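CHAD domain (Ricinus communis, PDB 6QV5) probably binds inorganic polyphosphate as an all-alpha-helical module, and also coordinates a zinc ion. Local coordinates at residues 228-231 against 232-236; 179-182 against 183-186; 60-63 against 64-68. All coordinates share one frame; numbering follows the deposited sequence.

Interaction 1. Residues 228-231 against 232-236; sequences RAYL and KALAA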
ATOM      1  N   ARG A 228      16.638  -4.684  10.126  1.00 97.51           N
ATOM      2  CA  ARG A 228      16.507  -3.246  10.384  1.00 96.57           C
ATOM      3  C   ARG A 228      17.193  -2.415   9.290  1.00 98.21           C
ATOM      4  O   ARG A 228      16.639  -1.403   8.862  1.00 97.83           O
ATOM      5  CB  ARG A 228      17.066  -2.901  11.774  1.00 97.49           C
ATOM      6  CG  ARG A 228      16.579  -1.571  12.327  1.00110.43           C
ATOM      7  CD  ARG A 228      16.964  -1.413  13.782  1.00124.25           C
ATOM      8  NE  ARG A 228      16.879  -0.019  14.216  1.00136.19           N
ATOM      9  CZ  ARG A 228      17.909   0.822  14.245  1.00152.04           C
ATOM     10  NH1 ARG A 228      19.116   0.419  13.869  1.00139.69           N
ATOM     11  NH2 ARG A 228      17.740   2.073  14.653  1.00139.80           N
ATOM     12  N   ALA A 229      18.376  -2.864   8.826  1.00 92.94           N
ATOM     13  CA  ALA A 229      19.137  -2.218   7.755  1.00 91.83           C
ATOM     14  C   ALA A 229      18.493  -2.495   6.389  1.00 93.15           C
ATOM     15  O   ALA A 229      18.503  -1.619   5.524  1.00 93.00           O
ATOM     16  CB  ALA A 229      20.576  -2.707   7.767  1.00 92.58           C
ATOM     17  N   TYR A 230      17.930  -3.712   6.209  1.00 87.47           N
ATOM     18  CA  TYR A 230      17.252  -4.156   4.987  1.00 86.13           C
ATOM     19  C   TYR A 230      15.950  -3.370   4.776  1.00 88.83           C
ATOM     20  O   TYR A 230      15.680  -2.939   3.654  1.00 88.16           O
ATOM     21  CB  TYR A 230      16.987  -5.675   5.046  1.00 86.55           C
ATOM     22  CG  TYR A 230      16.511  -6.290   3.745  1.00 87.14           C
ATOM     23  CD1 TYR A 230      17.417  -6.817   2.828  1.00 88.79           C
ATOM     24  CD2 TYR A 230      15.154  -6.396   3.456  1.00 87.50           C
ATOM     25  CE1 TYR A 230      16.982  -7.400   1.637  1.00 89.01           C
ATOM     26  CE2 TYR A 230      14.709  -6.977   2.271  1.00 88.11           C
ATOM     27  CZ  TYR A 230      15.626  -7.478   1.364  1.00 94.29           C
ATOM     28  OH  TYR A 230      15.181  -8.050   0.198  1.00 93.68           O
ATOM     29  N   LEU A 231      15.162  -3.175   5.855  1.00 84.75           N
ATOM     30  CA  LEU A 231      13.898  -2.430   5.851  1.00 84.19           C
ATOM     31  C   LEU A 231      14.133  -0.939   5.608  1.00 87.38           C
ATOM     32  O   LEU A 231      13.319  -0.304   4.940  1.00 87.15           O
ATOM     33  CB  LEU A 231      13.125  -2.634   7.168  1.00 84.22           C
ATOM     34  CG  LEU A 231      12.459  -3.999   7.385  1.00 88.97           C
ATOM     35  CD1 LEU A 231      12.325  -4.308   8.860  1.00 89.18           C
ATOM     36  CD2 LEU A 231      11.103  -4.080   6.710  1.00 91.18           C
ATOM     37  N   LYS A 232      15.241  -0.388   6.150  1.00 83.24           N
ATOM     38  CA  LYS A 232      15.643   1.014   6.008  1.00 82.75           C
ATOM     39  C   LYS A 232      15.931   1.346   4.538  1.00 85.74           C
ATOM     40  O   LYS A 232      15.463   2.375   4.047  1.00 85.51           O
ATOM     41  CB  LYS A 232      16.873   1.311   6.888  1.00 85.31           C
ATOM     42  CG  LYS A 232      17.210   2.793   7.022  1.00100.87           C
ATOM     43  CD  LYS A 232      18.566   2.994   7.678  1.00110.72           C
ATOM     44  CE  LYS A 232      18.966   4.448   7.721  1.00121.28           C
ATOM     45  NZ  LYS A 232      20.306   4.629   8.339  1.00130.28           N
ATOM     46  N   ALA A 233      16.680   0.462   3.842  1.00 81.31           N
ATOM     47  CA  ALA A 233      17.027   0.605   2.426  1.00 80.63           C
ATOM     48  C   ALA A 233      15.794   0.433   1.535  1.00 83.26           C
ATOM     49  O   ALA A 233      15.713   1.058   0.476  1.00 82.95           O
ATOM     50  CB  ALA A 233      18.096  -0.406   2.047  1.00 81.39           C
ATOM     51  N   LEU A 234      14.832  -0.402   1.972  1.00 78.77           N
ATOM     52  CA  LEU A 234      13.580  -0.643   1.260  1.00 78.14           C
ATOM     53  C   LEU A 234      12.645   0.561   1.404  1.00 81.53           C
ATOM     54  O   LEU A 234      12.171   1.072   0.392  1.00 80.90           O
ATOM     55  CB  LEU A 234      12.912  -1.940   1.752  1.00 78.12           C
ATOM     56  CG  LEU A 234      12.974  -3.147   0.805  1.00 82.56           C
ATOM     57  CD1 LEU A 234      14.398  -3.661   0.635  1.00 82.74           C
ATOM     58  CD2 LEU A 234      12.102  -4.271   1.310  1.00 84.41           C
ATOM     59  N   ALA A 235      12.440   1.057   2.646  1.00 78.13           N
ATOM     60  CA  ALA A 235      11.595   2.223   2.941  1.00 78.01           C
ATOM     61  C   ALA A 235      12.057   3.488   2.202  1.00 82.33           C
ATOM     62  O   ALA A 235      11.212   4.268   1.761  1.00 82.21           O
ATOM     63  CB  ALA A 235      11.546   2.478   4.439  1.00 78.72           C
ATOM     64  N   ALA A 236      13.389   3.666   2.045  1.00 78.86           N
ATOM     65  CA  ALA A 236      13.999   4.795   1.335  1.00 78.58           C
ATOM     66  C   ALA A 236      13.707   4.728  -0.170  1.00 82.30           C
ATOM     67  O   ALA A 236      13.461   5.766  -0.789  1.00 82.20           O
ATOM     68  CB  ALA A 236      15.500   4.820   1.581  1.00 79.27           C
TER

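Interaction 2. Residues 179-182 against 183-186; sequences MQHL and HKSL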
ATOM      1  N   MET A 179      11.046 -15.383   1.025  1.00 86.48           N
ATOM      2  CA  MET A 179      12.088 -14.361   1.183  1.00 86.00           C
ATOM      3  C   MET A 179      13.178 -14.462   0.119  1.00 89.05           C
ATOM      4  O   MET A 179      13.698 -13.430  -0.301  1.00 88.47           O
ATOM      5  CB  MET A 179      12.686 -14.383   2.598  1.00 88.30           C
ATOM      6  CG  MET A 179      12.740 -13.015   3.260  1.00 91.89           C
ATOM      7  SD  MET A 179      11.139 -12.171   3.414  1.00 95.92           S
ATOM      8  CE  MET A 179      10.474 -12.973   4.852  1.00 92.64           C
ATOM      9  N   GLN A 180      13.508 -15.694  -0.331  1.00 85.36           N
ATOM     10  CA  GLN A 180      14.492 -15.920  -1.394  1.00 85.01           C
ATOM     11  C   GLN A 180      13.930 -15.431  -2.727  1.00 88.25           C
ATOM     12  O   GLN A 180      14.652 -14.778  -3.477  1.00 87.86           O
ATOM     13  CB  GLN A 180      14.895 -17.399  -1.491  1.00 86.29           C
ATOM     14  CG  GLN A 180      16.108 -17.760  -0.635  1.00101.71           C
ATOM     15  CD  GLN A 180      16.474 -19.229  -0.685  1.00121.99           C
ATOM     16  OE1 GLN A 180      15.978 -20.011  -1.507  1.00117.73           O
ATOM     17  NE2 GLN A 180      17.366 -19.639   0.206  1.00114.03           N
ATOM     18  N   HIS A 181      12.637 -15.716  -2.997  1.00 84.30           N
ATOM     19  CA  HIS A 181      11.934 -15.302  -4.214  1.00 83.80           C
ATOM     20  C   HIS A 181      11.738 -13.784  -4.280  1.00 85.53           C
ATOM     21  O   HIS A 181      11.943 -13.207  -5.346  1.00 85.06           O
ATOM     22  CB  HIS A 181      10.591 -16.049  -4.360  1.00 84.82           C
ATOM     23  CG  HIS A 181       9.684 -15.475  -5.408  1.00 88.48           C
ATOM     24  ND1 HIS A 181       8.562 -14.736  -5.067  1.00 90.35           N
ATOM     25  CD2 HIS A 181       9.791 -15.505  -6.758  1.00 90.38           C
ATOM     26  CE1 HIS A 181       8.013 -14.366  -6.212  1.00 89.81           C
ATOM     27  NE2 HIS A 181       8.718 -14.802  -7.257  1.00 90.17           N
ATOM     28  N   LEU A 182      11.348 -13.147  -3.156  1.00 80.81           N
ATOM     29  CA  LEU A 182      11.111 -11.701  -3.089  1.00 80.25           C
ATOM     30  C   LEU A 182      12.383 -10.864  -3.190  1.00 83.67           C
ATOM     31  O   LEU A 182      12.343  -9.798  -3.804  1.00 82.90           O
ATOM     32  CB  LEU A 182      10.292 -11.305  -1.853  1.00 80.22           C
ATOM     33  CG  LEU A 182       8.785 -11.592  -1.925  1.00 84.80           C
ATOM     34  CD1 LEU A 182       8.144 -11.417  -0.578  1.00 84.81           C
ATOM     35  CD2 LEU A 182       8.085 -10.695  -2.942  1.00 87.26           C
ATOM     36  N   HIS A 183      13.506 -11.340  -2.607  1.00 80.37           N
ATOM     37  CA  HIS A 183      14.804 -10.656  -2.692  1.00 80.15           C
ATOM     38  C   HIS A 183      15.317 -10.762  -4.134  1.00 83.57           C
ATOM     39  O   HIS A 183      15.848  -9.787  -4.666  1.00 82.68           O
ATOM     40  CB  HIS A 183      15.814 -11.251  -1.690  1.00 81.04           C
ATOM     41  CG  HIS A 183      17.139 -10.547  -1.660  1.00 84.47           C
ATOM     42  ND1 HIS A 183      17.262  -9.254  -1.185  1.00 86.20           N
ATOM     43  CD2 HIS A 183      18.360 -10.990  -2.035  1.00 86.16           C
ATOM     44  CE1 HIS A 183      18.544  -8.950  -1.295  1.00 85.57           C
ATOM     45  NE2 HIS A 183      19.245  -9.962  -1.804  1.00 85.95           N
ATOM     46  N   LYS A 184      15.103 -11.939  -4.767  1.00 80.51           N
ATOM     47  CA  LYS A 184      15.453 -12.252  -6.156  1.00 80.51           C
ATOM     48  C   LYS A 184      14.627 -11.376  -7.102  1.00 84.77           C
ATOM     49  O   LYS A 184      15.183 -10.835  -8.057  1.00 84.40           O
ATOM     50  CB  LYS A 184      15.206 -13.751  -6.431  1.00 83.10           C
ATOM     51  CG  LYS A 184      15.373 -14.214  -7.881  1.00 97.66           C
ATOM     52  CD  LYS A 184      15.183 -15.728  -8.031  1.00107.93           C
ATOM     53  CE  LYS A 184      13.742 -16.189  -7.986  1.00118.95           C
ATOM     54  NZ  LYS A 184      13.645 -17.666  -7.843  1.00128.16           N
ATOM     55  N   SER A 185      13.311 -11.228  -6.820  1.00 81.61           N
ATOM     56  CA  SER A 185      12.371 -10.417  -7.602  1.00 81.58           C
ATOM     57  C   SER A 185      12.703  -8.925  -7.516  1.00 85.32           C
ATOM     58  O   SER A 185      12.690  -8.252  -8.546  1.00 84.92           O
ATOM     59  CB  SER A 185      10.934 -10.673  -7.156  1.00 85.32           C
ATOM     60  OG  SER A 185       9.994 -10.002  -7.979  1.00 94.68           O
ATOM     61  N   LEU A 186      13.009  -8.418  -6.297  1.00 81.93           N
ATOM     62  CA  LEU A 186      13.365  -7.016  -6.046  1.00 81.88           C
ATOM     63  C   LEU A 186      14.636  -6.616  -6.795  1.00 86.91           C
ATOM     64  O   LEU A 186      14.623  -5.613  -7.507  1.00 86.57           O
ATOM     65  CB  LEU A 186      13.503  -6.741  -4.530  1.00 81.76           C
ATOM     66  CG  LEU A 186      14.146  -5.410  -4.099  1.00 86.17           C
ATOM     67  CD1 LEU A 186      13.182  -4.246  -4.249  1.00 86.34           C
ATOM     68  CD2 LEU A 186      14.637  -5.487  -2.676  1.00 88.32           C
TER

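Interaction 3. Residues 60-63 against 64-68; sequences MRVG and VRRLR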
ATOM      1  N   MET A  60      -6.120   2.319   7.210  1.00 49.40           N
ATOM      2  CA  MET A  60      -7.077   1.322   6.722  1.00 49.04           C
ATOM      3  C   MET A  60      -6.708   0.846   5.314  1.00 53.38           C
ATOM      4  O   MET A  60      -6.803  -0.350   5.036  1.00 52.89           O
ATOM      5  CB  MET A  60      -8.521   1.840   6.772  1.00 50.98           C
ATOM      6  CG  MET A  60      -9.539   0.722   6.814  1.00 54.17           C
ATOM      7  SD  MET A  60     -11.254   1.279   6.750  1.00 57.88           S
ATOM      8  CE  MET A  60     -12.071  -0.234   7.052  1.00 54.52           C
ATOM      9  N   ARG A  61      -6.267   1.779   4.443  1.00 50.47           N
ATOM     10  CA  ARG A  61      -5.831   1.494   3.073  1.00 50.67           C
ATOM     11  C   ARG A  61      -4.583   0.605   3.081  1.00 54.63           C
ATOM     12  O   ARG A  61      -4.517  -0.352   2.306  1.00 54.01           O
ATOM     13  CB  ARG A  61      -5.582   2.805   2.285  1.00 51.41           C
ATOM     14  CG  ARG A  61      -5.134   2.618   0.824  1.00 60.47           C
ATOM     15  CD  ARG A  61      -6.217   1.991  -0.038  1.00 68.45           C
ATOM     16  NE  ARG A  61      -5.695   1.491  -1.311  1.00 74.26           N
ATOM     17  CZ  ARG A  61      -5.470   0.208  -1.577  1.00 85.57           C
ATOM     18  NH1 ARG A  61      -5.714  -0.722  -0.661  1.00 70.39           N
ATOM     19  NH2 ARG A  61      -5.003  -0.157  -2.763  1.00 71.94           N
ATOM     20  N   VAL A  62      -3.615   0.912   3.977  1.00 51.62           N
ATOM     21  CA  VAL A  62      -2.369   0.155   4.163  1.00 51.44           C
ATOM     22  C   VAL A  62      -2.701  -1.273   4.631  1.00 55.10           C
ATOM     23  O   VAL A  62      -2.109  -2.231   4.131  1.00 54.66           O
ATOM     24  CB  VAL A  62      -1.358   0.903   5.086  1.00 55.35           C
ATOM     25  CG1 VAL A  62      -0.247  -0.017   5.598  1.00 55.02           C
ATOM     26  CG2 VAL A  62      -0.758   2.110   4.370  1.00 55.11           C
ATOM     27  N   GLY A  63      -3.686  -1.388   5.527  1.00 51.40           N
ATOM     28  CA  GLY A  63      -4.183  -2.659   6.048  1.00 51.09           C
ATOM     29  C   GLY A  63      -4.724  -3.567   4.960  1.00 54.86           C
ATOM     30  O   GLY A  63      -4.501  -4.780   5.002  1.00 54.39           O
ATOM     31  N   VAL A  64      -5.436  -2.977   3.975  1.00 51.65           N
ATOM     32  CA  VAL A  64      -6.006  -3.675   2.817  1.00 51.82           C
ATOM     33  C   VAL A  64      -4.863  -4.154   1.906  1.00 56.90           C
ATOM     34  O   VAL A  64      -4.884  -5.306   1.464  1.00 56.90           O
ATOM     35  CB  VAL A  64      -7.073  -2.813   2.077  1.00 55.73           C
ATOM     36  CG1 VAL A  64      -7.501  -3.444   0.751  1.00 55.53           C
ATOM     37  CG2 VAL A  64      -8.292  -2.577   2.964  1.00 55.57           C
ATOM     38  N   ARG A  65      -3.854  -3.284   1.674  1.00 54.09           N
ATOM     39  CA  ARG A  65      -2.664  -3.588   0.872  1.00 54.40           C
ATOM     40  C   ARG A  65      -1.844  -4.715   1.499  1.00 59.17           C
ATOM     41  O   ARG A  65      -1.393  -5.606   0.777  1.00 59.27           O
ATOM     42  CB  ARG A  65      -1.788  -2.342   0.694  1.00 54.43           C
ATOM     43  CG  ARG A  65      -2.163  -1.502  -0.507  1.00 64.69           C
ATOM     44  CD  ARG A  65      -0.999  -0.633  -0.934  1.00 73.82           C
ATOM     45  NE  ARG A  65      -1.446   0.538  -1.687  1.00 82.45           N
ATOM     46  CZ  ARG A  65      -1.729   1.716  -1.140  1.00 97.93           C
ATOM     47  NH1 ARG A  65      -1.608   1.895   0.170  1.00 86.41           N
ATOM     48  NH2 ARG A  65      -2.128   2.727  -1.899  1.00 84.33           N
ATOM     49  N   ARG A  66      -1.670  -4.679   2.843  1.00 55.89           N
ATOM     50  CA  ARG A  66      -0.945  -5.687   3.628  1.00 55.65           C
ATOM     51  C   ARG A  66      -1.646  -7.043   3.532  1.00 60.55           C
ATOM     52  O   ARG A  66      -0.973  -8.066   3.415  1.00 60.10           O
ATOM     53  CB  ARG A  66      -0.828  -5.260   5.101  1.00 54.23           C
ATOM     54  CG  ARG A  66       0.263  -4.234   5.359  1.00 58.95           C
ATOM     55  CD  ARG A  66       0.306  -3.779   6.805  1.00 63.08           C
ATOM     56  NE  ARG A  66       0.907  -4.786   7.680  1.00 68.25           N
ATOM     57  CZ  ARG A  66       0.236  -5.512   8.568  1.00 83.24           C
ATOM     58  NH1 ARG A  66       0.868  -6.409   9.313  1.00 70.61           N
ATOM     59  NH2 ARG A  66      -1.071  -5.345   8.723  1.00 71.85           N
ATOM     60  N   LEU A  67      -2.994  -7.039   3.557  1.00 58.07           N
ATOM     61  CA  LEU A  67      -3.828  -8.234   3.443  1.00 58.38           C
ATOM     62  C   LEU A  67      -3.687  -8.872   2.055  1.00 63.84           C
ATOM     63  O   LEU A  67      -3.502 -10.086   1.969  1.00 63.34           O
ATOM     64  CB  LEU A  67      -5.302  -7.891   3.751  1.00 58.35           C
ATOM     65  CG  LEU A  67      -6.323  -9.034   3.672  1.00 62.84           C
ATOM     66  CD1 LEU A  67      -6.286  -9.909   4.920  1.00 62.94           C
ATOM     67  CD2 LEU A  67      -7.722  -8.493   3.462  1.00 65.03           C
ATOM     68  N   ARG A  68      -3.755  -8.052   0.982  1.00 62.06           N
ATOM     69  CA  ARG A  68      -3.631  -8.510  -0.404  1.00 62.75           C
ATOM     70  C   ARG A  68      -2.256  -9.130  -0.685  1.00 68.11           C
ATOM     71  O   ARG A  68      -2.189 -10.170  -1.344  1.00 67.94           O
ATOM     72  CB  ARG A  68      -3.943  -7.379  -1.393  1.00 63.82           C
ATOM     73  CG  ARG A  68      -4.528  -7.892  -2.703  1.00 77.22           C
ATOM     74  CD  ARG A  68      -4.219  -6.980  -3.873  1.00 90.68           C
ATOM     75  NE  ARG A  68      -5.122  -5.829  -3.938  1.00101.46           N
ATOM     76  CZ  ARG A  68      -6.264  -5.806  -4.620  1.00115.97           C
ATOM     77  NH1 ARG A  68      -6.664  -6.876  -5.297  1.00102.64           N
ATOM     78  NH2 ARG A  68      -7.012  -4.711  -4.632  1.00102.95           N
TER
HETATM   79  O   HOH W   1      -5.064  -3.003  -2.178  1.00 48.66           O

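Interaction 1. Residues 228-231 against 232-236
Leu234 lays its CD1 methyl over one face of the Tyr230 ring, 4.1 Å from the ring centroid, in an i to i+4 CH-pi contact along helix 224-260 of the helical CHAD fold. The methyl sits 26° off the ring normal, on the side of the ring where CE2 lies: Leu234 CD1 comes to 3.7 Å from Tyr230 CE2, and Leu234 CD2 reaches the same ring carbon at 3.9 Å. The two side chains cross at a slant. Tyr230 has CG anti to its own backbone N (chi1 -170°), which swings the ring beside its carbonyl carbon and forward along the helix to its partner one turn on. Leu234 chi1 is -106°, away from the usual staggered values, with CD1 also packed against the backbone oxygen of Tyr230.

Under this pair runs regular alpha-helical bonding. The N-H groups of Lys232, Ala233, Leu234 and Ala235 are donated in turn to the carbonyl oxygens of Arg228, Ala229, Tyr230 and Leu231. Tyr230 O thus accepts the N-H of the very leucine that covers its ring.

Both residues of the pair are buried. Leu186 of helix 171-192 and Leu296 of a loop touch them both, while the Tyr230 hydroxyl is hydrogen-bonded to His183 ND1. Lys232, exposed, carries its extended chain straight out from the helix, and Leu231 turns toward Arg212 and Leu215 of helix 198-217. The shortest of the four amide bonds lies on this last residue's carbonyl, with Ala235 N 2.8 Å from Leu231 O and Ala235 CB 3.3 Å from that same oxygen.

Interaction 2. Residues 179-182 against 183-186
His181 and Lys184 meet one turn apart on the exposed flank of helix 171-192 of the helical CHAD fold, where the Lys184 chain and the imidazole cross at about a right angle. The touch is a light van der Waals one: CE of Lys184 lies 4.2 Å from CD2 of His181. A bend in the lysine chain (chi3 76°) turns CE back to the ring. The ends of the two side chains stay further apart, with Lys184 NZ 5.7 Å from His181 NE2, so proximity of the aliphatic part, and not a bond between the polar atoms, defines this pair.

Backbone hydrogen bonds make up the second kind of contact, and they follow the plain i to i+4 pattern. His183 N is bonded to Met179 O, Lys184 N to Gln180 O, Ser185 N to His181 O at 2.8 Å, and Leu186 N to Leu182 O at 2.9 Å.

Close CB-to-carbonyl packing accompanies these bonds. Lys184 CB is 3.2 Å from Gln180 O, and Ser185 CB is 3.3 Å from His181 O, so these carbonyls have a methylene group close by as well as an amide.

Other side chains pack against neighbouring parts of the fold. His183 ND1 is hydrogen-bonded to the Tyr230 hydroxyl of helix 224-260. Met179 and Leu182 pack on helix 198-217, through Leu215 and Ala214 respectively, while buried Leu186 touches Thr208 of helix 198-217 together with Tyr230 and Leu234 of helix 224-260. Helix 171-192 is thereby packed against both of these helices, leaving Gln180, His181 and Lys184 on its exposed flank.

Interaction 3. Residues 60-63 against 64-68
With CG anti to the backbone N and a bend at chi2 (66°), Arg61 carries its guanidinium forward along helix 54-73 onto that of Arg65, whose chain, extended from CG to NE, runs back to meet it. In this i to i+4 arginine stack of the CHAD fold, the two flat groups lie face to face with centres 4.1 Å apart and planes at 29°. They are offset: Arg61 NH2 is 3.8 Å from Arg65 NE, and Arg61 NH1 rests 3.6 Å from Arg65 CG. Val64 CG1 closes on Arg61 NH1 at 3.5 Å. Lys209 adds a further positive charge near Arg65 NE, a basic cluster consistent with polyphosphate binding.

On another side of the helix, Val62 CG1 packs against Arg66 CD at 4.0 Å. Arg66 N is bonded to Val62 O at 2.8 Å, and its buried guanidinium is held by Asn36 and, more weakly, His40 of helix 26-42. Met60 and Val64 turn to Leu95 of helix 82-108.

A water lies in the plane of the Arg61 guanidinium, at its edge, accepting from Arg61 NH1 at 2.8 Å and, weakly, from Arg68 NE at 3.3 Å.

In the fold
All three contacts are single-helix, i to i+3 or i+4 arrangements, but they differ in place and chemistry. Interactions 1 and 2 are partly buried, on the same side of the chain's centre, and their helices touch: Leu234 CD1 lies 3.8 Å from Leu186 CD2. All three send side chains to helix 198-217, interaction 3 through Arg66. Interaction 1 pairs a leucine with an aromatic face in the interior; interaction 2 keeps its histidine-lysine touch on the exposed flank. Interaction 3, the most cationic, is buried as a whole, its centre about 6 Å from the chain's centre, though its stacked Arg61 and Arg65 remain partly exposed. Its nearest atoms are about 10 Å from either of the others.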